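Local coordinates for DNA photolyase (Agrobacterium tumefaciens, PDB 4U63), which probably repairs cyclobutane pyrimidine dimers in DNA with light, using a flavin (FAD) cofactor and a methenyltetrahydrofolate antenna chromophore, at residues P26-R32 and P52-I58; L41-A45 and R144-G148; S321-F325 and A490-V494; D348-Q353 and Y435-V440; I373-L377 and R486-A490. All blocks are in the same frame, centred on the assembly; numbering follows the deposited sequence.

Interaction 1: P26-R32 and P52-I58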
# COMPACT_ATOMS: atom_id res chain seq x y z
N PRO A 26 -2.77 32.82 -11.65
CA PRO A 26 -2.23 31.64 -10.99
C PRO A 26 -2.93 30.34 -11.36
O PRO A 26 -4.02 30.33 -11.99
CB PRO A 26 -2.42 31.93 -9.50
CG PRO A 26 -2.54 33.41 -9.41
CD PRO A 26 -3.23 33.83 -10.67
N VAL A 27 -2.30 29.25 -10.95
CA VAL A 27 -2.83 27.90 -11.09
C VAL A 27 -2.63 27.17 -9.76
O VAL A 27 -1.53 27.20 -9.18
CB VAL A 27 -2.17 27.14 -12.27
CG1 VAL A 27 -0.65 27.24 -12.23
CG2 VAL A 27 -2.61 25.67 -12.29
N ILE A 28 -3.68 26.50 -9.29
CA ILE A 28 -3.62 25.71 -8.08
C ILE A 28 -3.34 24.26 -8.42
O ILE A 28 -3.98 23.68 -9.30
CB ILE A 28 -4.94 25.82 -7.29
CG1 ILE A 28 -5.14 27.27 -6.81
CG2 ILE A 28 -4.96 24.86 -6.10
CD1 ILE A 28 -6.55 27.61 -6.46
N VAL A 29 -2.37 23.67 -7.72
CA VAL A 29 -2.06 22.25 -7.84
C VAL A 29 -2.46 21.59 -6.54
O VAL A 29 -1.83 21.83 -5.50
CB VAL A 29 -0.55 21.99 -8.09
CG1 VAL A 29 -0.31 20.49 -8.24
CG2 VAL A 29 -0.07 22.73 -9.32
N TRP A 30 -3.49 20.76 -6.60
CA TRP A 30 -3.99 20.07 -5.41
C TRP A 30 -3.35 18.68 -5.31
O TRP A 30 -3.66 17.81 -6.12
CB TRP A 30 -5.53 20.01 -5.45
CG TRP A 30 -6.15 19.24 -4.32
CD1 TRP A 30 -5.60 18.98 -3.08
CD2 TRP A 30 -7.45 18.64 -4.30
NE1 TRP A 30 -6.46 18.26 -2.33
CE2 TRP A 30 -7.61 18.03 -3.05
CE3 TRP A 30 -8.49 18.55 -5.24
CZ2 TRP A 30 -8.77 17.33 -2.69
CZ3 TRP A 30 -9.65 17.85 -4.89
CH2 TRP A 30 -9.78 17.26 -3.62
N PHE A 31 -2.46 18.51 -4.32
CA PHE A 31 -1.79 17.24 -4.00
C PHE A 31 -2.65 16.37 -3.08
O PHE A 31 -3.26 16.88 -2.12
CB PHE A 31 -0.46 17.49 -3.28
CG PHE A 31 0.67 17.92 -4.17
CD1 PHE A 31 0.86 19.26 -4.47
CD2 PHE A 31 1.56 16.99 -4.69
CE1 PHE A 31 1.91 19.66 -5.29
CE2 PHE A 31 2.60 17.38 -5.50
CZ PHE A 31 2.79 18.72 -5.80
N ARG A 32 -2.69 15.06 -3.36
CA ARG A 32 -3.38 14.08 -2.52
C ARG A 32 -2.44 12.87 -2.22
O ARG A 32 -1.67 12.93 -1.27
CB ARG A 32 -4.70 13.65 -3.17
CG ARG A 32 -5.75 14.76 -3.29
CD ARG A 32 -5.64 15.57 -4.57
NE ARG A 32 -5.91 14.77 -5.76
CZ ARG A 32 -7.13 14.42 -6.17
NH1 ARG A 32 -8.22 14.80 -5.49
NH2 ARG A 32 -7.26 13.67 -7.27
N PRO A 52 1.87 32.23 -11.28
CA PRO A 52 2.15 31.62 -9.99
C PRO A 52 1.54 30.24 -9.80
O PRO A 52 0.38 30.01 -10.17
CB PRO A 52 1.52 32.61 -9.00
CG PRO A 52 1.53 33.91 -9.71
CD PRO A 52 1.23 33.56 -11.13
N VAL A 53 2.33 29.33 -9.24
CA VAL A 53 1.89 27.98 -8.92
C VAL A 53 1.60 27.94 -7.43
O VAL A 53 2.45 28.32 -6.61
CB VAL A 53 2.96 26.93 -9.31
CG1 VAL A 53 2.47 25.52 -8.96
CG2 VAL A 53 3.29 27.03 -10.79
N ILE A 54 0.40 27.49 -7.08
CA ILE A 54 -0.06 27.42 -5.70
C ILE A 54 -0.31 25.95 -5.32
O ILE A 54 -1.41 25.43 -5.53
CB ILE A 54 -1.37 28.22 -5.48
CG1 ILE A 54 -1.30 29.61 -6.15
CG2 ILE A 54 -1.68 28.33 -3.99
CD1 ILE A 54 -0.24 30.53 -5.61
N PRO A 55 0.72 25.28 -4.76
CA PRO A 55 0.52 23.91 -4.30
C PRO A 55 -0.25 23.87 -2.99
O PRO A 55 0.05 24.63 -2.07
CB PRO A 55 1.95 23.40 -4.09
CG PRO A 55 2.80 24.30 -4.89
CD PRO A 55 2.14 25.63 -4.73
N VAL A 56 -1.24 22.98 -2.91
CA VAL A 56 -2.04 22.81 -1.70
C VAL A 56 -2.26 21.32 -1.41
O VAL A 56 -2.47 20.52 -2.33
CB VAL A 56 -3.40 23.56 -1.79
CG1 VAL A 56 -4.27 23.03 -2.93
CG2 VAL A 56 -4.16 23.50 -0.46
N TYR A 57 -2.20 20.97 -0.13
CA TYR A 57 -2.61 19.66 0.34
C TYR A 57 -3.75 19.90 1.34
O TYR A 57 -3.59 20.67 2.29
CB TYR A 57 -1.48 18.89 1.02
CG TYR A 57 -1.94 17.53 1.50
CD1 TYR A 57 -2.54 17.39 2.75
CD2 TYR A 57 -1.82 16.40 0.70
CE1 TYR A 57 -2.99 16.17 3.20
CE2 TYR A 57 -2.27 15.16 1.15
CZ TYR A 57 -2.86 15.05 2.40
OH TYR A 57 -3.33 13.85 2.89
N ILE A 58 -4.87 19.24 1.10
CA ILE A 58 -6.06 19.38 1.90
C ILE A 58 -6.30 18.11 2.72
O ILE A 58 -6.25 16.99 2.21
CB ILE A 58 -7.29 19.65 1.00
CG1 ILE A 58 -7.09 20.96 0.23
CG2 ILE A 58 -8.58 19.70 1.82
CD1 ILE A 58 -8.13 21.22 -0.84
O HOH W 1 -5.20 16.64 -0.20
O HOH W 2 -3.01 11.60 1.51
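The indole of Trp-30 is enclosed on both faces: CD1 of Ile-58 makes a CH-pi contact 3.9 Å from the centroid of the five-membered ring, and CD of Arg-32 lies over the opposite face. Val-56 O sits at the ring edge, in plane. With CG anti to the backbone N (chi1 176°), the indole swings forward along the strand to Ile-58. The Tyr-57 ring instead meets backbone, Arg-32 O lying in its plane 3.3 Å from Tyr-57 CE2, while a water rests over one face. That water accepts a hydrogen bond from Trp-30 NE1 at 3.0 Å, giving the buried indole N-H a water partner.

Five backbone bonds join the parallel strands, from Val-27 N to Pro-52 O (2.9 Å) up to Phe-31 N to Val-56 O (2.8 Å). Pro-55 falls between Ile-54 and Val-56, whose N-H groups point across, so its missing N-H costs this pairing nothing. Branched residues pack on both faces: Ile-28 CG2 meets Val-56 CG1 at 3.7 Å, and Val-29 CG2 meets Val-53 CG1 at 3.8 Å.

The strands belong to a beta-alpha-beta crossover of the alpha/beta domain. Ile-28, Val-56 and Ile-58 face helix 99-110; Val-27 and Val-29 pack on the connecting helix 41-49, Phe-31, Pro-55 and Tyr-57 on helix 68-87, and strand 114-118 pairs along the other edge of 27-31.

Interaction 2: L41-A45 and R144-G148. With SO4 (sulfate ion), chain E.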
# COMPACT_ATOMS: atom_id res chain seq x y z
N LEU A 41 2.35 14.91 -14.01
CA LEU A 41 1.76 15.61 -15.16
C LEU A 41 0.94 16.82 -14.75
O LEU A 41 0.89 17.81 -15.47
CB LEU A 41 0.91 14.66 -16.02
CG LEU A 41 1.66 13.55 -16.77
CD1 LEU A 41 0.71 12.64 -17.53
CD2 LEU A 41 2.70 14.12 -17.72
N ALA A 42 0.29 16.76 -13.59
CA ALA A 42 -0.47 17.91 -13.08
C ALA A 42 0.46 19.08 -12.81
O ALA A 42 0.20 20.21 -13.25
CB ALA A 42 -1.24 17.54 -11.83
N LEU A 43 1.54 18.82 -12.09
CA LEU A 43 2.53 19.87 -11.79
C LEU A 43 3.15 20.44 -13.08
O LEU A 43 3.29 21.65 -13.22
CB LEU A 43 3.62 19.34 -10.87
CG LEU A 43 4.66 20.35 -10.40
CD1 LEU A 43 4.04 21.47 -9.58
CD2 LEU A 43 5.72 19.64 -9.58
N LEU A 44 3.49 19.57 -14.02
CA LEU A 44 4.01 20.01 -15.32
C LEU A 44 3.00 20.86 -16.08
O LEU A 44 3.37 21.85 -16.72
CB LEU A 44 4.47 18.81 -16.16
CG LEU A 44 5.71 18.10 -15.60
CD1 LEU A 44 5.96 16.80 -16.34
CD2 LEU A 44 6.95 18.98 -15.67
N ALA A 45 1.73 20.48 -16.01
CA ALA A 45 0.66 21.30 -16.58
C ALA A 45 0.62 22.70 -15.95
O ALA A 45 0.43 23.70 -16.65
CB ALA A 45 -0.69 20.62 -16.40
N ARG A 144 -8.42 20.41 -14.66
CA ARG A 144 -7.79 19.36 -15.45
C ARG A 144 -7.18 18.31 -14.54
O ARG A 144 -6.51 18.64 -13.56
CB ARG A 144 -6.72 19.96 -16.37
CG ARG A 144 -7.24 21.07 -17.28
CD ARG A 144 -6.11 21.86 -17.90
NE ARG A 144 -5.28 21.01 -18.76
CZ ARG A 144 -4.04 21.30 -19.16
NH1 ARG A 144 -3.45 22.44 -18.78
NH2 ARG A 144 -3.39 20.45 -19.95
N SER A 145 -7.42 17.04 -14.87
CA SER A 145 -6.89 15.90 -14.11
C SER A 145 -5.99 15.04 -14.99
O SER A 145 -6.17 14.99 -16.21
CB SER A 145 -8.02 15.05 -13.55
OG SER A 145 -8.69 14.34 -14.58
N PHE A 146 -5.02 14.37 -14.37
CA PHE A 146 -3.96 13.68 -15.13
C PHE A 146 -3.68 12.26 -14.65
O PHE A 146 -3.82 11.94 -13.47
CB PHE A 146 -2.67 14.50 -15.08
CG PHE A 146 -2.81 15.85 -15.72
CD1 PHE A 146 -3.30 16.91 -14.98
CD2 PHE A 146 -2.50 16.04 -17.06
CE1 PHE A 146 -3.46 18.16 -15.57
CE2 PHE A 146 -2.66 17.29 -17.65
CZ PHE A 146 -3.14 18.35 -16.91
N SER A 147 -3.27 11.44 -15.61
CA SER A 147 -2.85 10.07 -15.34
C SER A 147 -1.49 10.08 -14.64
O SER A 147 -0.80 11.10 -14.62
CB SER A 147 -2.74 9.28 -16.64
OG SER A 147 -1.73 9.79 -17.49
N GLY A 148 -1.12 8.93 -14.08
CA GLY A 148 0.15 8.78 -13.38
C GLY A 148 0.15 7.70 -12.31
O GLY A 148 1.14 7.00 -12.15
S SO4 E . -10.09 15.94 -17.34
O1 SO4 E . -11.36 16.37 -17.95
O2 SO4 E . -9.08 17.01 -17.39
O3 SO4 E . -10.37 15.56 -15.94
O4 SO4 E . -9.56 14.78 -18.09
O HOH W 3 1.06 12.47 -13.05
O HOH W 4 -1.01 23.69 -18.95
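Where Ala-42 passes Phe-146, with CA atoms 5.9 Å apart, helix 41-45 runs at 139° to strand 144-146, the axes coming within 8.2 Å. Phe-146 is the centre of the contact. Its CG lies anti to its own carbonyl carbon and beside the backbone N (chi1 -62°), which lays the ring back along the strand, beneath one turn of the helix. The backbone of Leu-41 covers one ring face, and Leu-41 CB meets Phe-146 CB at 3.7 Å. Farther along, Ala-42 CB touches Phe-146 CD1 at 3.8 Å and Ala-45 CB presses on Phe-146 CZ at 3.4 Å, a tight fit. Alanine suits both places: its small side chain lets the helix backbone come close to the ring.

Arg-144 bends at chi3 (63°) and brings its guanidinium to the far edge of the ring, face toward Phe-146 CZ, which stands 3.5 Å above the guanidinium plane. Arg-144 NH1 donates to a water that in turn donates to Ala-45 O, 2.7 Å away. A second water links Leu-41 N, at the start of the helix, to Ser-147 O.

Ser-145 points away from the helix, and its N-H donates to sulfate O2, with Ser-145 N 3.0 Å from that oxygen; Arg-119, Lys-133 and Arg-137 also bind this ion, which probably came from the crystallisation liquor.

The chemistry is therefore divided: helix 41-49 grips the edge strand 142-146 through apolar packing on one aromatic ring, while the polar groups flanking that ring are bridged by water.

Interaction 3: S321-F325 and A490-V494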
# COMPACT_ATOMS: atom_id res chain seq x y z
N SER A 321 -21.78 -16.20 -2.55
CA SER A 321 -22.00 -17.50 -1.91
C SER A 321 -21.42 -17.52 -0.50
O SER A 321 -21.86 -18.31 0.33
CB SER A 321 -21.41 -18.65 -2.73
OG SER A 321 -22.11 -18.82 -3.94
N PHE A 322 -20.43 -16.67 -0.23
CA PHE A 322 -19.84 -16.57 1.11
C PHE A 322 -20.60 -15.68 2.08
O PHE A 322 -20.23 -15.59 3.25
CB PHE A 322 -18.39 -16.09 1.02
CG PHE A 322 -17.44 -17.16 0.57
CD1 PHE A 322 -17.13 -18.22 1.40
CD2 PHE A 322 -16.86 -17.10 -0.69
CE1 PHE A 322 -16.25 -19.21 0.99
CE2 PHE A 322 -15.98 -18.09 -1.11
CZ PHE A 322 -15.67 -19.14 -0.27
N ASP A 323 -21.68 -15.03 1.64
CA ASP A 323 -22.39 -14.07 2.49
C ASP A 323 -22.94 -14.71 3.75
O ASP A 323 -22.95 -14.08 4.81
CB ASP A 323 -23.54 -13.41 1.74
CG ASP A 323 -23.07 -12.37 0.75
OD1 ASP A 323 -21.85 -12.15 0.61
OD2 ASP A 323 -23.94 -11.77 0.11
N ALA A 324 -23.39 -15.95 3.64
CA ALA A 324 -23.98 -16.64 4.77
C ALA A 324 -22.96 -17.40 5.62
O ALA A 324 -23.34 -18.11 6.55
CB ALA A 324 -25.07 -17.59 4.29
N PHE A 325 -21.66 -17.25 5.32
CA PHE A 325 -20.62 -17.92 6.09
C PHE A 325 -20.73 -17.50 7.55
O PHE A 325 -20.88 -16.31 7.84
CB PHE A 325 -19.24 -17.59 5.54
CG PHE A 325 -18.20 -18.58 5.91
CD1 PHE A 325 -17.55 -18.50 7.13
CD2 PHE A 325 -17.87 -19.61 5.04
CE1 PHE A 325 -16.58 -19.43 7.47
CE2 PHE A 325 -16.90 -20.54 5.38
CZ PHE A 325 -16.26 -20.46 6.60
N ALA A 490 -17.53 -25.46 8.47
CA ALA A 490 -18.14 -24.16 8.19
C ALA A 490 -18.36 -23.96 6.70
O ALA A 490 -19.37 -23.40 6.28
CB ALA A 490 -17.30 -23.02 8.76
N TYR A 491 -17.40 -24.45 5.90
CA TYR A 491 -17.51 -24.42 4.44
C TYR A 491 -18.68 -25.29 3.96
O TYR A 491 -19.46 -24.87 3.10
CB TYR A 491 -16.19 -24.88 3.80
CG TYR A 491 -16.11 -24.74 2.29
CD1 TYR A 491 -16.27 -23.50 1.67
CD2 TYR A 491 -15.85 -25.84 1.47
CE1 TYR A 491 -16.19 -23.36 0.29
CE2 TYR A 491 -15.77 -25.71 0.08
CZ TYR A 491 -15.94 -24.46 -0.50
OH TYR A 491 -15.86 -24.30 -1.86
N ALA A 492 -18.79 -26.49 4.51
CA ALA A 492 -19.92 -27.38 4.17
C ALA A 492 -21.26 -26.72 4.52
O ALA A 492 -22.21 -26.79 3.74
CB ALA A 492 -19.78 -28.72 4.88
N ALA A 493 -21.33 -26.07 5.68
CA ALA A 493 -22.55 -25.39 6.12
C ALA A 493 -22.97 -24.26 5.18
O ALA A 493 -24.16 -24.12 4.87
CB ALA A 493 -22.40 -24.85 7.53
N VAL A 494 -22.00 -23.47 4.70
CA VAL A 494 -22.33 -22.34 3.83
C VAL A 494 -22.86 -22.82 2.48
O VAL A 494 -23.69 -22.14 1.86
CB VAL A 494 -21.15 -21.33 3.67
CG1 VAL A 494 -20.11 -21.80 2.66
CG2 VAL A 494 -21.68 -19.96 3.26
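Val-494 rests its CG2 methyl against the side of the 321-325 backbone, 3.4 Å from both Ser-321 O and Phe-325 N. Val-494 CG2 is anti to the backbone N, while CG1 is squeezed between N and the carbonyl carbon; with chi1 at 80°, the two methyls diverge, CG2 to the turn backbone and CG1 to the Phe-325 ring. Val-494 CG1 meets Phe-325 CD2 at 3.9 Å, the two side chains crossing at about a right angle.

The turn, residues 322 to 325, is type I, closed by Phe-325 N to Phe-322 O at 3.0 Å, and sits in the long loop between helices 287-309 and 331-338. It docks on helix 480-495, the last helix of the chain, in the helical FAD-binding part of the photolyase fold.

Phe-325 holds CG anti to its backbone N (chi1 -159°), sending the ring out along the helix until Phe-325 CZ reaches Ala-490 CB at 3.5 Å. Ala-490 and Val-494 are one turn apart, so a small methyl and a branched side chain contact successive parts of one ring. Phe-322 CE1 approaches the edge of the Tyr-491 ring, 4.2 Å from Tyr-491 CE1. Phe-416 adds a further ring, meeting both Phe-325 and Tyr-491.

Interaction 4: D348-Q353 and Y435-V440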
# COMPACT_ATOMS: atom_id res chain seq x y z
N ASP A 348 3.26 -15.53 14.23
CA ASP A 348 3.67 -14.55 15.25
C ASP A 348 4.78 -13.63 14.76
O ASP A 348 4.73 -12.42 14.97
CB ASP A 348 4.02 -15.26 16.54
CG ASP A 348 2.80 -15.91 17.19
OD1 ASP A 348 1.65 -15.57 16.79
OD2 ASP A 348 2.96 -16.76 18.08
N ALA A 349 5.76 -14.20 14.07
CA ALA A 349 6.83 -13.40 13.47
C ALA A 349 6.26 -12.32 12.54
O ALA A 349 6.64 -11.16 12.63
CB ALA A 349 7.81 -14.30 12.73
N GLY A 350 5.34 -12.70 11.65
CA GLY A 350 4.70 -11.75 10.75
C GLY A 350 3.98 -10.62 11.45
O GLY A 350 4.17 -9.44 11.13
N MET A 351 3.15 -10.98 12.44
CA MET A 351 2.36 -9.97 13.14
C MET A 351 3.26 -9.03 13.95
O MET A 351 2.97 -7.84 14.06
CB MET A 351 1.29 -10.63 14.01
CG MET A 351 0.33 -11.52 13.23
SD MET A 351 -0.44 -10.74 11.80
CE MET A 351 -1.48 -9.53 12.60
N ARG A 352 4.36 -9.56 14.47
CA ARG A 352 5.33 -8.74 15.21
C ARG A 352 6.15 -7.85 14.28
O ARG A 352 6.44 -6.70 14.62
CB ARG A 352 6.21 -9.61 16.08
CG ARG A 352 5.41 -10.28 17.18
CD ARG A 352 6.30 -11.19 18.00
NE ARG A 352 5.53 -12.14 18.80
CZ ARG A 352 6.01 -12.83 19.82
NH1 ARG A 352 7.28 -12.68 20.21
NH2 ARG A 352 5.23 -13.69 20.48
N GLN A 353 6.54 -8.39 13.12
CA GLN A 353 7.18 -7.57 12.10
C GLN A 353 6.32 -6.37 11.74
O GLN A 353 6.80 -5.24 11.68
CB GLN A 353 7.47 -8.39 10.83
CG GLN A 353 8.07 -7.55 9.72
CD GLN A 353 8.32 -8.31 8.44
OE1 GLN A 353 7.58 -9.23 8.06
NE2 GLN A 353 9.37 -7.91 7.74
N TYR A 435 13.94 -15.92 9.92
CA TYR A 435 12.87 -14.91 10.04
C TYR A 435 12.17 -15.03 11.40
O TYR A 435 11.94 -14.03 12.06
CB TYR A 435 11.89 -15.07 8.90
CG TYR A 435 10.69 -14.14 8.91
CD1 TYR A 435 10.80 -12.81 8.50
CD2 TYR A 435 9.43 -14.61 9.29
CE1 TYR A 435 9.68 -11.97 8.48
CE2 TYR A 435 8.32 -13.79 9.28
CZ TYR A 435 8.45 -12.47 8.87
OH TYR A 435 7.34 -11.66 8.85
N VAL A 436 11.86 -16.26 11.81
CA VAL A 436 11.24 -16.48 13.12
C VAL A 436 12.12 -15.98 14.27
O VAL A 436 11.63 -15.30 15.16
CB VAL A 436 10.87 -17.97 13.33
CG1 VAL A 436 10.59 -18.28 14.79
CG2 VAL A 436 9.67 -18.33 12.45
N ARG A 437 13.40 -16.32 14.23
CA ARG A 437 14.35 -15.87 15.26
C ARG A 437 14.50 -14.35 15.33
O ARG A 437 14.73 -13.80 16.41
CB ARG A 437 15.73 -16.51 15.05
CG ARG A 437 15.74 -18.00 15.32
CD ARG A 437 17.14 -18.56 15.47
NE ARG A 437 17.06 -20.03 15.46
CZ ARG A 437 17.09 -20.78 14.36
NH1 ARG A 437 16.99 -22.10 14.45
NH2 ARG A 437 17.24 -20.21 13.17
N ARG A 438 14.36 -13.69 14.18
CA ARG A 438 14.45 -12.23 14.11
C ARG A 438 13.32 -11.56 14.86
O ARG A 438 13.54 -10.62 15.62
CB ARG A 438 14.44 -11.78 12.65
CG ARG A 438 14.54 -10.28 12.42
CD ARG A 438 14.77 -10.00 10.95
NE ARG A 438 16.04 -10.57 10.51
CZ ARG A 438 16.30 -11.08 9.31
NH1 ARG A 438 15.37 -11.12 8.35
NH2 ARG A 438 17.51 -11.57 9.06
N PHE A 439 12.10 -12.06 14.66
CA PHE A 439 10.91 -11.44 15.26
C PHE A 439 10.31 -12.15 16.47
O PHE A 439 9.46 -11.57 17.14
CB PHE A 439 9.87 -11.24 14.16
CG PHE A 439 10.32 -10.27 13.11
CD1 PHE A 439 10.39 -8.92 13.39
CD2 PHE A 439 10.71 -10.71 11.85
CE1 PHE A 439 10.82 -8.01 12.45
CE2 PHE A 439 11.14 -9.81 10.89
CZ PHE A 439 11.20 -8.46 11.19
N VAL A 440 10.74 -13.38 16.74
CA VAL A 440 10.36 -14.11 17.94
C VAL A 440 11.69 -14.56 18.59
O VAL A 440 12.01 -15.75 18.63
CB VAL A 440 9.44 -15.31 17.61
CG1 VAL A 440 8.78 -15.83 18.88
CG2 VAL A 440 8.37 -14.91 16.59
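The aliphatic part of Gln-353 crosses one face of the Phe-439 ring obliquely, its amide plane tilted 40° from the ring, in a helix-helix packing of the FAD-binding domain where the axes of helix 348-353 and helix 435-439 come within 8.7 Å. Gln-353 CB stands over the ring centre, 3.7 Å from the Phe-439 centroid, a CH-pi contact made by the aliphatic half of the glutamine.

The other half is polar. Gln-353 CG is anti to its backbone N (chi1 177°) and the chain stays extended, carrying the amide past the phenylalanine to Tyr-435, whose OH donates to Gln-353 OE1 at 2.6 Å. The hydroxyl comes in 46° above the carbonyl plane, and amide and phenol ring are turned steeply against each other. His-361 N also donates to this oxygen, so two bonds grip it.

Small residues let the helices close: Ala-349 CB touches Tyr-435 CE2 at 3.5 Å, and Gly-350 CA lies 3.3 Å from the Tyr-435 OH. The Tyr-435 ring in turn has Phe-439 CD2 over one face.

Arg-352 extends along the end of helix 435-439, its charge paired with Glu-442 and NH2 bonded to Gly-340 O. Arg-352 CD rests 3.3 Å from Phe-439 O, and Val-440 CG1 sits over a guanidinium face, 3.7 Å from Arg-352 NH1.

Interaction 5: I373-L377 and R486-A490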
# COMPACT_ATOMS: atom_id res chain seq x y z
N ILE A 373 -8.54 -16.28 8.88
CA ILE A 373 -9.78 -16.66 8.19
C ILE A 373 -10.13 -18.13 8.39
O ILE A 373 -11.30 -18.48 8.63
CB ILE A 373 -9.65 -16.37 6.67
CG1 ILE A 373 -9.49 -14.86 6.44
CG2 ILE A 373 -10.84 -16.91 5.87
CD1 ILE A 373 -8.88 -14.50 5.10
N LYS A 374 -9.13 -19.00 8.29
CA LYS A 374 -9.37 -20.44 8.31
C LYS A 374 -9.11 -21.07 9.66
O LYS A 374 -9.98 -21.74 10.19
CB LYS A 374 -8.56 -21.11 7.21
CG LYS A 374 -8.96 -20.52 5.87
CD LYS A 374 -8.31 -21.21 4.71
CE LYS A 374 -8.81 -20.61 3.41
NZ LYS A 374 -8.19 -21.30 2.27
N HIS A 375 -7.94 -20.86 10.24
CA HIS A 375 -7.66 -21.44 11.56
C HIS A 375 -8.48 -20.82 12.68
O HIS A 375 -8.92 -21.55 13.57
CB HIS A 375 -6.17 -21.37 11.89
CG HIS A 375 -5.38 -22.39 11.16
ND1 HIS A 375 -5.07 -22.28 9.83
CD2 HIS A 375 -4.84 -23.56 11.58
CE1 HIS A 375 -4.37 -23.32 9.45
NE2 HIS A 375 -4.22 -24.12 10.49
N LEU A 376 -8.69 -19.50 12.66
CA LEU A 376 -9.51 -18.85 13.70
C LEU A 376 -10.96 -18.60 13.27
O LEU A 376 -11.79 -18.25 14.09
CB LEU A 376 -8.85 -17.55 14.16
CG LEU A 376 -7.38 -17.67 14.57
CD1 LEU A 376 -6.84 -16.33 15.03
CD2 LEU A 376 -7.20 -18.72 15.66
N LEU A 377 -11.26 -18.78 11.98
CA LEU A 377 -12.60 -18.57 11.45
C LEU A 377 -13.14 -17.18 11.76
O LEU A 377 -14.31 -17.01 12.12
CB LEU A 377 -13.54 -19.67 11.96
CG LEU A 377 -14.57 -20.17 10.96
CD1 LEU A 377 -13.86 -20.86 9.81
CD2 LEU A 377 -15.56 -21.11 11.62
N ARG A 486 -12.97 -27.73 11.73
CA ARG A 486 -13.93 -26.66 11.98
C ARG A 486 -14.16 -25.79 10.75
O ARG A 486 -15.29 -25.46 10.42
CB ARG A 486 -13.47 -25.80 13.15
CG ARG A 486 -14.46 -24.75 13.61
CD ARG A 486 -14.01 -24.11 14.90
NE ARG A 486 -12.73 -23.41 14.74
CZ ARG A 486 -12.05 -22.83 15.74
NH1 ARG A 486 -12.52 -22.85 16.99
NH2 ARG A 486 -10.90 -22.21 15.48
N ALA A 487 -13.08 -25.42 10.06
CA ALA A 487 -13.18 -24.57 8.88
C ALA A 487 -13.90 -25.29 7.74
O ALA A 487 -14.75 -24.71 7.05
CB ALA A 487 -11.79 -24.12 8.44
N LEU A 488 -13.58 -26.56 7.55
CA LEU A 488 -14.23 -27.34 6.49
C LEU A 488 -15.70 -27.62 6.82
O LEU A 488 -16.54 -27.65 5.91
CB LEU A 488 -13.45 -28.63 6.21
CG LEU A 488 -12.02 -28.41 5.71
CD1 LEU A 488 -11.30 -29.74 5.55
CD2 LEU A 488 -12.00 -27.63 4.40
N ALA A 489 -16.03 -27.80 8.10
CA ALA A 489 -17.44 -27.91 8.50
C ALA A 489 -18.18 -26.60 8.23
O ALA A 489 -19.33 -26.62 7.80
CB ALA A 489 -17.56 -28.29 9.97
N ALA A 490 -17.53 -25.46 8.47
CA ALA A 490 -18.14 -24.16 8.19
C ALA A 490 -18.36 -23.96 6.70
O ALA A 490 -19.37 -23.40 6.28
CB ALA A 490 -17.30 -23.02 8.76
O HOH W 5 -11.39 -23.15 12.20
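The C-terminal end of helix 362-375 is met here by the side of helix 480-495, with Arg-486 NH2 donating to His-375 O at 2.8 Å. This oxygen lies in the guanidinium plane, although the N-H to acceptor angle of 139° shows a bent bond. Arg-486 leaves its helix with CG anti to the backbone N and bends at chi3 (63°), which turns the flat group along the helix end. Arg-486 NE donates to a water at 2.9 Å, and this water stands 2.8 Å from Lys-374 O, so two successive carbonyls near the helix end face one arginine. The positive charge is probably favourable beside the negative end of the helix dipole, although Arg-328 brings a like charge close to Arg-486 NH1.

The same Lys-374 O lies 3.5 Å from Ala-487 CB, so alanine lets the helices approach closely. Leu-377, the first residue to leave helical angles, has positive phi (55°) and turns its side chain toward helix 480-495. Leu-377 CD1 packs 3.9 Å from Ala-487 CA, and Leu-377 CD2 lies 3.9 Å from Ala-490 CB.

The neighbouring polar ends turn away: Lys-374 NZ bonds to Arg-418 O and Phe-416 O, and His-375 NE2 to His-480 ND1. The whole is a helix terminus followed by a positive-phi residue, with carbonyls near the C-terminus met by a basic side chain and a leucine packing on helix 480-495, the last helix of the chain.

In the fold
The five contacts fall into two groups matching the two parts of the photolyase. Interactions 1 and 2, with centres 12 Å apart, share the parallel sheet: helix 41-49 connects the two strands of interaction 1 and packs on the edge strand in interaction 2. The other three lie in the helical FAD-binding part, more than 40 Å from these, centre to centre. Interactions 3 and 5, centres 10 Å apart, share Ala-490 and touch where Phe-325 CE1 meets Leu-377 CD1 at 3.9 Å. Interaction 4 lies nearest the cofactors: the Gln-353 side chain is about 8 Å from FAD and about 9 Å from the methenyltetrahydrofolate. In interaction 5 the Lys-374 side chain is about 12 Å from FAD.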